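Local coordinates for protein class B carbapenemase GOB-18 (PDB 5K0W) that binds two zinc ions and, as a class B3 metallo-beta-lactamase, probably hydrolyses beta-lactam antibiotics, carbapenems among them, at residues L107-K111 with K146-D151; T59-I64 with L162-T166; A34-F38 with L247-E253. The contacts are given in a common frame with arbitrary orientation. Residue numbers count along the deposited sequence, not the author numbering.

Contact 1: residues L107-K111 with K146-D151; sequences LQDFK and KPVTPD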
loop_
_atom_site.group_PDB
_atom_site.type_symbol
_atom_site.label_atom_id
_atom_site.label_comp_id
_atom_site.label_asym_id
_atom_site.label_seq_id
_atom_site.Cartn_x
_atom_site.Cartn_y
_atom_site.Cartn_z
ATOM N N LEU A 107 -9.645 -6.252 3.591
ATOM C CA LEU A 107 -9.351 -5.731 4.927
ATOM C C LEU A 107 -10.311 -6.174 6.002
ATOM O O LEU A 107 -9.866 -6.516 7.097
ATOM C CB LEU A 107 -9.275 -4.207 4.919
ATOM C CG LEU A 107 -7.904 -3.576 4.991
ATOM C CD1 LEU A 107 -8.029 -2.071 4.875
ATOM C CD2 LEU A 107 -7.202 -3.914 6.308
ATOM N N GLN A 108 -11.627 -6.121 5.717
ATOM C CA GLN A 108 -12.647 -6.548 6.670
ATOM C C GLN A 108 -12.598 -8.056 6.839
ATOM O O GLN A 108 -12.669 -8.539 7.971
ATOM C CB GLN A 108 -14.053 -6.076 6.258
ATOM C CG GLN A 108 -15.125 -6.315 7.336
ATOM C CD GLN A 108 -14.824 -5.659 8.665
ATOM O OE1 GLN A 108 -13.944 -4.825 8.786
ATOM N NE2 GLN A 108 -15.535 -6.049 9.703
ATOM N N ASP A 109 -12.436 -8.787 5.715
ATOM C CA ASP A 109 -12.332 -10.244 5.660
ATOM C C ASP A 109 -11.181 -10.694 6.565
ATOM O O ASP A 109 -11.367 -11.609 7.366
ATOM C CB ASP A 109 -12.119 -10.707 4.203
ATOM C CG ASP A 109 -13.261 -10.395 3.228
ATOM O OD1 ASP A 109 -14.405 -10.177 3.697
ATOM O OD2 ASP A 109 -13.023 -10.433 1.994
ATOM N N PHE A 110 -10.028 -9.986 6.502
ATOM C CA PHE A 110 -8.865 -10.250 7.346
ATOM C C PHE A 110 -9.127 -9.902 8.811
ATOM O O PHE A 110 -8.852 -10.733 9.684
ATOM C CB PHE A 110 -7.610 -9.532 6.836
ATOM C CG PHE A 110 -6.824 -10.370 5.865
ATOM C CD1 PHE A 110 -6.105 -11.480 6.299
ATOM C CD2 PHE A 110 -6.818 -10.068 4.510
ATOM C CE1 PHE A 110 -5.408 -12.290 5.388
ATOM C CE2 PHE A 110 -6.109 -10.870 3.600
ATOM C CZ PHE A 110 -5.410 -11.978 4.046
ATOM N N LYS A 111 -9.681 -8.694 9.079
ATOM C CA LYS A 111 -9.979 -8.244 10.445
ATOM C C LYS A 111 -10.887 -9.200 11.222
ATOM O O LYS A 111 -10.596 -9.471 12.387
ATOM C CB LYS A 111 -10.519 -6.812 10.473
ATOM C CG LYS A 111 -10.096 -6.060 11.727
ATOM C CD LYS A 111 -10.906 -4.801 11.915
ATOM C CE LYS A 111 -10.955 -4.369 13.356
ATOM N NZ LYS A 111 -11.955 -3.290 13.573
ATOM N N LYS A 146 -15.885 -3.382 1.595
ATOM C CA LYS A 146 -16.516 -3.585 2.908
ATOM C C LYS A 146 -15.938 -2.589 3.890
ATOM O O LYS A 146 -14.736 -2.641 4.155
ATOM C CB LYS A 146 -16.252 -5.003 3.446
ATOM C CG LYS A 146 -17.136 -6.117 2.915
ATOM C CD LYS A 146 -16.515 -7.461 3.346
ATOM C CE LYS A 146 -17.434 -8.645 3.231
ATOM N NZ LYS A 146 -17.075 -9.699 4.217
ATOM N N PRO A 147 -16.752 -1.657 4.430
ATOM C CA PRO A 147 -16.213 -0.686 5.395
ATOM C C PRO A 147 -15.533 -1.340 6.600
ATOM O O PRO A 147 -15.931 -2.422 7.018
ATOM C CB PRO A 147 -17.446 0.134 5.792
ATOM C CG PRO A 147 -18.599 -0.709 5.440
ATOM C CD PRO A 147 -18.191 -1.430 4.215
ATOM N N VAL A 148 -14.469 -0.698 7.109
ATOM C CA VAL A 148 -13.675 -1.166 8.256
ATOM C C VAL A 148 -13.434 -0.012 9.257
ATOM O O VAL A 148 -13.323 1.147 8.845
ATOM C CB VAL A 148 -12.379 -1.937 7.814
ATOM C CG1 VAL A 148 -11.421 -1.047 7.044
ATOM C CG2 VAL A 148 -11.666 -2.592 8.990
ATOM N N THR A 149 -13.405 -0.348 10.570
ATOM C CA THR A 149 -13.187 0.606 11.663
ATOM C C THR A 149 -11.779 0.471 12.271
ATOM O O THR A 149 -11.477 -0.556 12.887
ATOM C CB THR A 149 -14.347 0.546 12.638
ATOM O OG1 THR A 149 -15.520 0.979 11.936
ATOM C CG2 THR A 149 -14.143 1.417 13.867
ATOM N N PRO A 150 -10.887 1.474 12.094
ATOM C CA PRO A 150 -9.529 1.340 12.647
ATOM C C PRO A 150 -9.497 1.344 14.172
ATOM O O PRO A 150 -10.267 2.056 14.816
ATOM C CB PRO A 150 -8.769 2.530 12.050
ATOM C CG PRO A 150 -9.807 3.525 11.726
ATOM C CD PRO A 150 -11.041 2.744 11.354
ATOM N N ASP A 151 -8.624 0.502 14.730
ATOM C CA ASP A 151 -8.390 0.349 16.163
ATOM C C ASP A 151 -7.478 1.470 16.663
ATOM O O ASP A 151 -7.484 1.782 17.855
ATOM C CB ASP A 151 -7.763 -1.026 16.461
ATOM C CG ASP A 151 -8.622 -2.178 15.995
ATOM O OD1 ASP A 151 -8.527 -2.543 14.803
ATOM O OD2 ASP A 151 -9.415 -2.695 16.810
HETATM O O HOH W 1 -12.632 -4.259 3.648
HETATM O O HOH W 2 -14.450 -3.136 11.566
#
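Leu107, Gln108, Asp109 and Lys111 of one helical turn reach across to the irregular loop 146-151, with Gln108 CA and Val148 CA the closest pair of CA atoms at 5.7 Å. At one end Asp109 (chi1 m) and Lys146, chi1 m and then extended from chi2, approach each other, and NZ of Lys146 donates to OD1 of Asp109 at 2.8 Å in a salt bridge. Lys146 CB also packs on Gln108 CB at 3.7 Å. Gln108 starts t but bends at chi2 (p), which lays its OE1 3.2 Å from Val148 CG2. In the alpha-beta/beta-alpha sandwich of metallo-beta-lactamases, helix 107-114 follows the zinc-ligand segment that includes His103, and its Leu107 touches Leu94 and Phe118 of strands 91-95 and 117-121, meeting Val148 CG1 through CD1 at 4.2 Å. Lys111 is extended from chi2 onward; its CD passes Val148 CG2 at 3.7 Å and its NZ donates to Thr149 O at 2.9 Å. A long salt bridge of 3.7 Å joins Lys111 NZ to Asp151 OD1, an atom also hydrogen-bonded to Phe118 N. Water 1 bridges Gln108 N (3.0 Å) and Lys146 O (2.7 Å), while water 2 joins Gln108 OE1 (3.3 Å), Lys111 NZ (3.2 Å) and Thr149 N (3.1 Å).

Contact 2: residues T59-I64 with L162-T166; sequences TDKGNI and LGNIT
Two beta-hairpin turns, one from each sheet of the alpha-beta/beta-alpha sandwich, meet here at an end of the fold: Thr59-Gly62 joins strands 55-59 and 62-66 of the seven-stranded sheet, and Leu162-Ile165 joins strands 159-162 and 165-171 of the five-stranded one. The first is a type I turn, with Asp60 at phi/psi -64/-32 and Lys61 at -107/12, closed by a weak Gly62 N to Thr59 O bond (3.4 Å), with Thr59 N to Gly62 O (2.8 Å) completing the hairpin pair. Thr59 OG1 accepts from Lys61 N at 3.0 Å, an ST turn, and donates to Gly62 O at 2.6 Å. Gly62 (132/-174) has backbone angles that would press a CB against the preceding carbonyl. The second turn is type II', with Gly163 at 66/-141 and Asn164 at -82/-18; Ile165 N bonds Leu162 O weakly at 3.4 Å and Leu162 N bonds Ile165 O at 3.3 Å. The CA register is Lys61 to Gly163, 5.3 Å. Since the hydrogen bonds found here stay within each turn, the two loops associate by van der Waals contact. Leu162 (chi1 t, chi2 p) points toward strand 62-64, CD2 lying 3.4 Å from Ile64 CG1 and 3.6 Å from Gly62 O. Ile64 (m, t) also sends CD1 to Ile165 CG2 at 3.8 Å. Between the turns, Asp60 OD1 lies 3.6 Å from Gly163 CA, where a CB would clash with it.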
loop_
_atom_site.group_PDB
_atom_site.type_symbol
_atom_site.label_atom_id
_atom_site.label_comp_id
_atom_site.label_asym_id
_atom_site.label_seq_id
_atom_site.Cartn_x
_atom_site.Cartn_y
_atom_site.Cartn_z
ATOM N N THR A 59 7.369 -11.716 12.298
ATOM C CA THR A 59 8.141 -11.465 13.526
ATOM C C THR A 59 8.000 -12.634 14.491
ATOM O O THR A 59 7.141 -13.513 14.326
ATOM C CB THR A 59 7.745 -10.177 14.266
ATOM O OG1 THR A 59 6.729 -10.499 15.205
ATOM C CG2 THR A 59 7.345 -9.003 13.343
ATOM N N ASP A 60 8.814 -12.576 15.546
ATOM C CA ASP A 60 8.899 -13.516 16.669
ATOM C C ASP A 60 7.606 -13.548 17.506
ATOM O O ASP A 60 7.267 -14.584 18.072
ATOM C CB ASP A 60 10.149 -13.212 17.562
ATOM C CG ASP A 60 10.507 -11.726 17.860
ATOM O OD1 ASP A 60 10.561 -10.909 16.899
ATOM O OD2 ASP A 60 10.828 -11.412 19.034
ATOM N N LYS A 61 6.913 -12.391 17.572
ATOM C CA LYS A 61 5.682 -12.131 18.330
ATOM C C LYS A 61 4.421 -12.017 17.446
ATOM O O LYS A 61 3.376 -11.587 17.953
ATOM C CB LYS A 61 5.830 -10.845 19.176
ATOM C CG LYS A 61 7.162 -10.665 19.896
ATOM C CD LYS A 61 7.257 -11.399 21.222
ATOM C CE LYS A 61 8.657 -11.262 21.780
ATOM N NZ LYS A 61 8.976 -12.323 22.776
ATOM N N GLY A 62 4.519 -12.410 16.167
ATOM C CA GLY A 62 3.404 -12.352 15.228
ATOM C C GLY A 62 3.727 -11.717 13.888
ATOM O O GLY A 62 4.876 -11.378 13.619
ATOM N N ASN A 63 2.702 -11.537 13.032
ATOM C CA ASN A 63 2.860 -10.986 11.685
ATOM C C ASN A 63 2.142 -9.674 11.428
ATOM O O ASN A 63 1.137 -9.349 12.071
ATOM C CB ASN A 63 2.411 -11.994 10.629
ATOM C CG ASN A 63 3.070 -13.331 10.702
ATOM O OD1 ASN A 63 4.221 -13.481 11.128
ATOM N ND2 ASN A 63 2.346 -14.337 10.262
ATOM N N ILE A 64 2.660 -8.940 10.429
ATOM C CA ILE A 64 2.108 -7.674 9.972
ATOM C C ILE A 64 1.786 -7.848 8.499
ATOM O O ILE A 64 2.583 -8.420 7.749
ATOM C CB ILE A 64 3.104 -6.495 10.206
ATOM C CG1 ILE A 64 3.499 -6.375 11.700
ATOM C CG2 ILE A 64 2.545 -5.169 9.649
ATOM C CD1 ILE A 64 4.778 -5.536 12.036
ATOM N N LEU A 162 6.271 -4.491 16.734
ATOM C CA LEU A 162 5.872 -5.896 16.898
ATOM C C LEU A 162 7.177 -6.666 16.839
ATOM O O LEU A 162 7.867 -6.622 15.818
ATOM C CB LEU A 162 4.888 -6.336 15.780
ATOM C CG LEU A 162 4.189 -7.689 15.946
ATOM C CD1 LEU A 162 3.104 -7.624 16.993
ATOM C CD2 LEU A 162 3.610 -8.165 14.640
ATOM N N GLY A 163 7.564 -7.267 17.954
ATOM C CA GLY A 163 8.859 -7.932 18.063
ATOM C C GLY A 163 9.976 -6.907 17.974
ATOM O O GLY A 163 9.827 -5.787 18.476
ATOM N N ASN A 164 11.071 -7.253 17.281
ATOM C CA ASN A 164 12.227 -6.364 17.081
ATOM C C ASN A 164 11.990 -5.387 15.926
ATOM O O ASN A 164 12.678 -4.362 15.837
ATOM C CB ASN A 164 13.510 -7.159 16.839
ATOM C CG ASN A 164 13.752 -8.290 17.804
ATOM O OD1 ASN A 164 13.832 -9.448 17.402
ATOM N ND2 ASN A 164 13.906 -7.980 19.085
ATOM N N ILE A 165 11.007 -5.704 15.053
ATOM C CA ILE A 165 10.579 -4.908 13.903
ATOM C C ILE A 165 9.907 -3.613 14.371
ATOM O O ILE A 165 9.053 -3.647 15.261
ATOM C CB ILE A 165 9.650 -5.774 12.997
ATOM C CG1 ILE A 165 10.458 -6.674 12.028
ATOM C CG2 ILE A 165 8.563 -4.965 12.267
ATOM C CD1 ILE A 165 11.116 -5.972 10.753
ATOM N N THR A 166 10.321 -2.477 13.778
ATOM C CA THR A 166 9.765 -1.141 14.012
ATOM C C THR A 166 9.519 -0.485 12.655
ATOM O O THR A 166 10.459 -0.316 11.877
ATOM C CB THR A 166 10.670 -0.262 14.902
ATOM O OG1 THR A 166 11.020 -0.975 16.090
ATOM C CG2 THR A 166 10.006 1.070 15.272
#

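Contact 3: residues A34-F38 with L247-E253; sequences AYEPF and LHEKRKE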
loop_
_atom_site.group_PDB
_atom_site.type_symbol
_atom_site.label_atom_id
_atom_site.label_comp_id
_atom_site.label_asym_id
_atom_site.label_seq_id
_atom_site.Cartn_x
_atom_site.Cartn_y
_atom_site.Cartn_z
ATOM N N ALA A 34 -3.327 -14.522 -9.998
ATOM C CA ALA A 34 -2.438 -15.088 -8.979
ATOM C C ALA A 34 -0.964 -14.883 -9.295
ATOM O O ALA A 34 -0.564 -14.875 -10.461
ATOM C CB ALA A 34 -2.721 -16.568 -8.795
ATOM N N TYR A 35 -0.163 -14.726 -8.245
ATOM C CA TYR A 35 1.281 -14.586 -8.321
ATOM C C TYR A 35 1.882 -15.368 -7.166
ATOM O O TYR A 35 1.415 -15.259 -6.030
ATOM C CB TYR A 35 1.712 -13.114 -8.273
ATOM C CG TYR A 35 3.178 -12.904 -8.587
ATOM C CD1 TYR A 35 3.624 -12.817 -9.901
ATOM C CD2 TYR A 35 4.115 -12.781 -7.575
ATOM C CE1 TYR A 35 4.971 -12.643 -10.201
ATOM C CE2 TYR A 35 5.466 -12.605 -7.861
ATOM C CZ TYR A 35 5.888 -12.534 -9.178
ATOM O OH TYR A 35 7.211 -12.348 -9.488
ATOM N N GLU A 36 2.902 -16.162 -7.467
ATOM C CA GLU A 36 3.625 -17.008 -6.528
ATOM C C GLU A 36 4.359 -16.175 -5.463
ATOM O O GLU A 36 5.205 -15.350 -5.821
ATOM C CB GLU A 36 4.616 -17.873 -7.321
ATOM C CG GLU A 36 4.771 -19.278 -6.784
ATOM C CD GLU A 36 6.113 -19.504 -6.123
ATOM O OE1 GLU A 36 6.133 -19.803 -4.908
ATOM O OE2 GLU A 36 7.149 -19.350 -6.813
ATOM N N PRO A 37 4.071 -16.366 -4.151
ATOM C CA PRO A 37 4.771 -15.565 -3.130
ATOM C C PRO A 37 6.286 -15.789 -3.074
ATOM O O PRO A 37 6.762 -16.874 -3.411
ATOM C CB PRO A 37 4.080 -15.982 -1.826
ATOM C CG PRO A 37 3.584 -17.360 -2.091
ATOM C CD PRO A 37 3.111 -17.296 -3.518
ATOM N N PHE A 38 7.044 -14.744 -2.675
ATOM C CA PHE A 38 8.501 -14.792 -2.556
ATOM C C PHE A 38 9.038 -13.929 -1.412
ATOM O O PHE A 38 8.340 -13.054 -0.905
ATOM C CB PHE A 38 9.184 -14.451 -3.908
ATOM C CG PHE A 38 9.200 -13.000 -4.324
ATOM C CD1 PHE A 38 8.084 -12.415 -4.919
ATOM C CD2 PHE A 38 10.339 -12.220 -4.152
ATOM C CE1 PHE A 38 8.107 -11.069 -5.322
ATOM C CE2 PHE A 38 10.352 -10.869 -4.533
ATOM C CZ PHE A 38 9.229 -10.299 -5.100
ATOM N N LEU A 247 8.408 -5.315 -11.130
ATOM C CA LEU A 247 8.595 -6.644 -10.555
ATOM C C LEU A 247 8.754 -7.724 -11.605
ATOM O O LEU A 247 9.662 -8.544 -11.490
ATOM C CB LEU A 247 7.427 -6.979 -9.602
ATOM C CG LEU A 247 7.391 -8.388 -8.998
ATOM C CD1 LEU A 247 8.542 -8.600 -8.038
ATOM C CD2 LEU A 247 6.074 -8.655 -8.322
ATOM N N HIS A 248 7.878 -7.712 -12.631
ATOM C CA HIS A 248 7.848 -8.720 -13.702
ATOM C C HIS A 248 8.923 -8.586 -14.764
ATOM O O HIS A 248 9.127 -9.524 -15.533
ATOM C CB HIS A 248 6.434 -8.892 -14.272
ATOM C CG HIS A 248 5.386 -8.979 -13.205
ATOM N ND1 HIS A 248 5.339 -10.037 -12.314
ATOM C CD2 HIS A 248 4.422 -8.092 -12.878
ATOM C CE1 HIS A 248 4.333 -9.773 -11.502
ATOM N NE2 HIS A 248 3.752 -8.616 -11.803
ATOM N N GLU A 249 9.642 -7.452 -14.775
ATOM C CA GLU A 249 10.784 -7.212 -15.657
ATOM C C GLU A 249 12.060 -7.680 -14.947
ATOM O O GLU A 249 12.971 -8.199 -15.587
ATOM C CB GLU A 249 10.879 -5.731 -16.033
ATOM C CG GLU A 249 9.978 -5.379 -17.205
ATOM C CD GLU A 249 9.646 -3.911 -17.413
ATOM O OE1 GLU A 249 8.482 -3.615 -17.769
ATOM O OE2 GLU A 249 10.548 -3.059 -17.247
ATOM N N LYS A 250 12.092 -7.516 -13.608
ATOM C CA LYS A 250 13.177 -7.885 -12.703
ATOM C C LYS A 250 13.247 -9.385 -12.467
ATOM O O LYS A 250 14.352 -9.930 -12.390
ATOM C CB LYS A 250 12.993 -7.191 -11.352
ATOM C CG LYS A 250 13.408 -5.752 -11.351
ATOM C CD LYS A 250 12.937 -5.063 -10.094
ATOM C CE LYS A 250 13.414 -3.642 -10.121
ATOM N NZ LYS A 250 13.068 -2.921 -8.880
ATOM N N ARG A 251 12.085 -10.045 -12.287
ATOM C CA ARG A 251 12.047 -11.482 -12.006
ATOM C C ARG A 251 10.857 -12.211 -12.603
ATOM O O ARG A 251 9.848 -11.601 -12.971
ATOM C CB ARG A 251 12.159 -11.764 -10.483
ATOM C CG ARG A 251 10.915 -11.437 -9.666
ATOM C CD ARG A 251 11.109 -11.547 -8.159
ATOM N NE ARG A 251 11.417 -12.908 -7.713
ATOM C CZ ARG A 251 10.521 -13.882 -7.547
ATOM N NH1 ARG A 251 10.906 -15.078 -7.128
ATOM N NH2 ARG A 251 9.239 -13.671 -7.819
ATOM N N LYS A 252 11.001 -13.544 -12.688
ATOM C CA LYS A 252 9.966 -14.483 -13.109
ATOM C C LYS A 252 9.635 -15.303 -11.862
ATOM O O LYS A 252 10.449 -15.352 -10.944
ATOM C CB LYS A 252 10.480 -15.394 -14.245
ATOM C CG LYS A 252 9.629 -15.343 -15.516
ATOM C CD LYS A 252 10.054 -14.218 -16.493
ATOM C CE LYS A 252 9.118 -14.091 -17.677
ATOM N NZ LYS A 252 9.592 -13.078 -18.654
ATOM N N GLU A 253 8.445 -15.879 -11.777
ATOM C CA GLU A 253 8.097 -16.711 -10.620
ATOM C C GLU A 253 9.055 -17.899 -10.506
ATOM O O GLU A 253 9.515 -18.440 -11.522
ATOM C CB GLU A 253 6.642 -17.183 -10.696
ATOM C CG GLU A 253 5.671 -16.028 -10.555
ATOM C CD GLU A 253 4.309 -16.311 -11.141
ATOM O OE1 GLU A 253 3.530 -17.041 -10.487
ATOM O OE2 GLU A 253 4.033 -15.829 -12.266
HETATM O O HOH W 3 7.497 -12.047 -12.169
HETATM O O HOH W 4 9.406 -17.870 -6.110
HETATM O O HOH W 5 7.871 -15.983 -7.386
#
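The loop entering edge strand 38-41 of the seven-stranded sheet in the metallo-beta-lactamase alpha-beta/beta-alpha sandwich is packed against the short helix 247-250 and the loop that follows it. Leu247 comes first, its CD1 3.5 Å from Phe38 CZ and its CD2 4.0 Å from Tyr35 CZ. Next, His248 brings CE1 within 3.2 Å of Tyr35 CE1, the planes inclined at 67°; it also stacks on Tyr50 and bonds Tyr50 O through NE2, while ND1 holds water 3 (3.0 Å), shared with Tyr35 OH and Arg251 O. Arg251 leaves helical geometry, and its guanidinium lies flat on Phe38: planes at 11° and CZ 3.8 Å from the ring centroid make this a cation-pi stack. Its NH2 gives Tyr35 OH a weak hydrogen bond of 2.9 Å, and NH1 bonds Asp255 O. Water 5 connects Arg251 NH2 (2.7 Å) to Glu36 O (3.2 Å). Finally, Glu253 lays CG over the Tyr35 ring in a CH-pi contact, 3.9 Å from the centroid, and accepts from Glu36 N at OE1, 3.2 Å.

In the fold
From the N terminus, the chain first passes 34-38, then 59-64 and 107-111; their partners follow in reverse order, 146-151, 162-166 and 247-253. The three loops therefore nest without crossing: contact 1 closes a 34-residue excursion inside the 97-residue loop of contact 2, itself within the 208 residues spanned by contact 3. Contact 1 joins helix 107-114 to the loop preceding edge strand 152-154, contact 2 joins the two sheets through their hairpins, and contact 3 ties the approach to the opposite edge strand, 38-41, to the region just beyond zinc ligand His241. Their centres are 21 to 28 Å apart, and none of the three touches another.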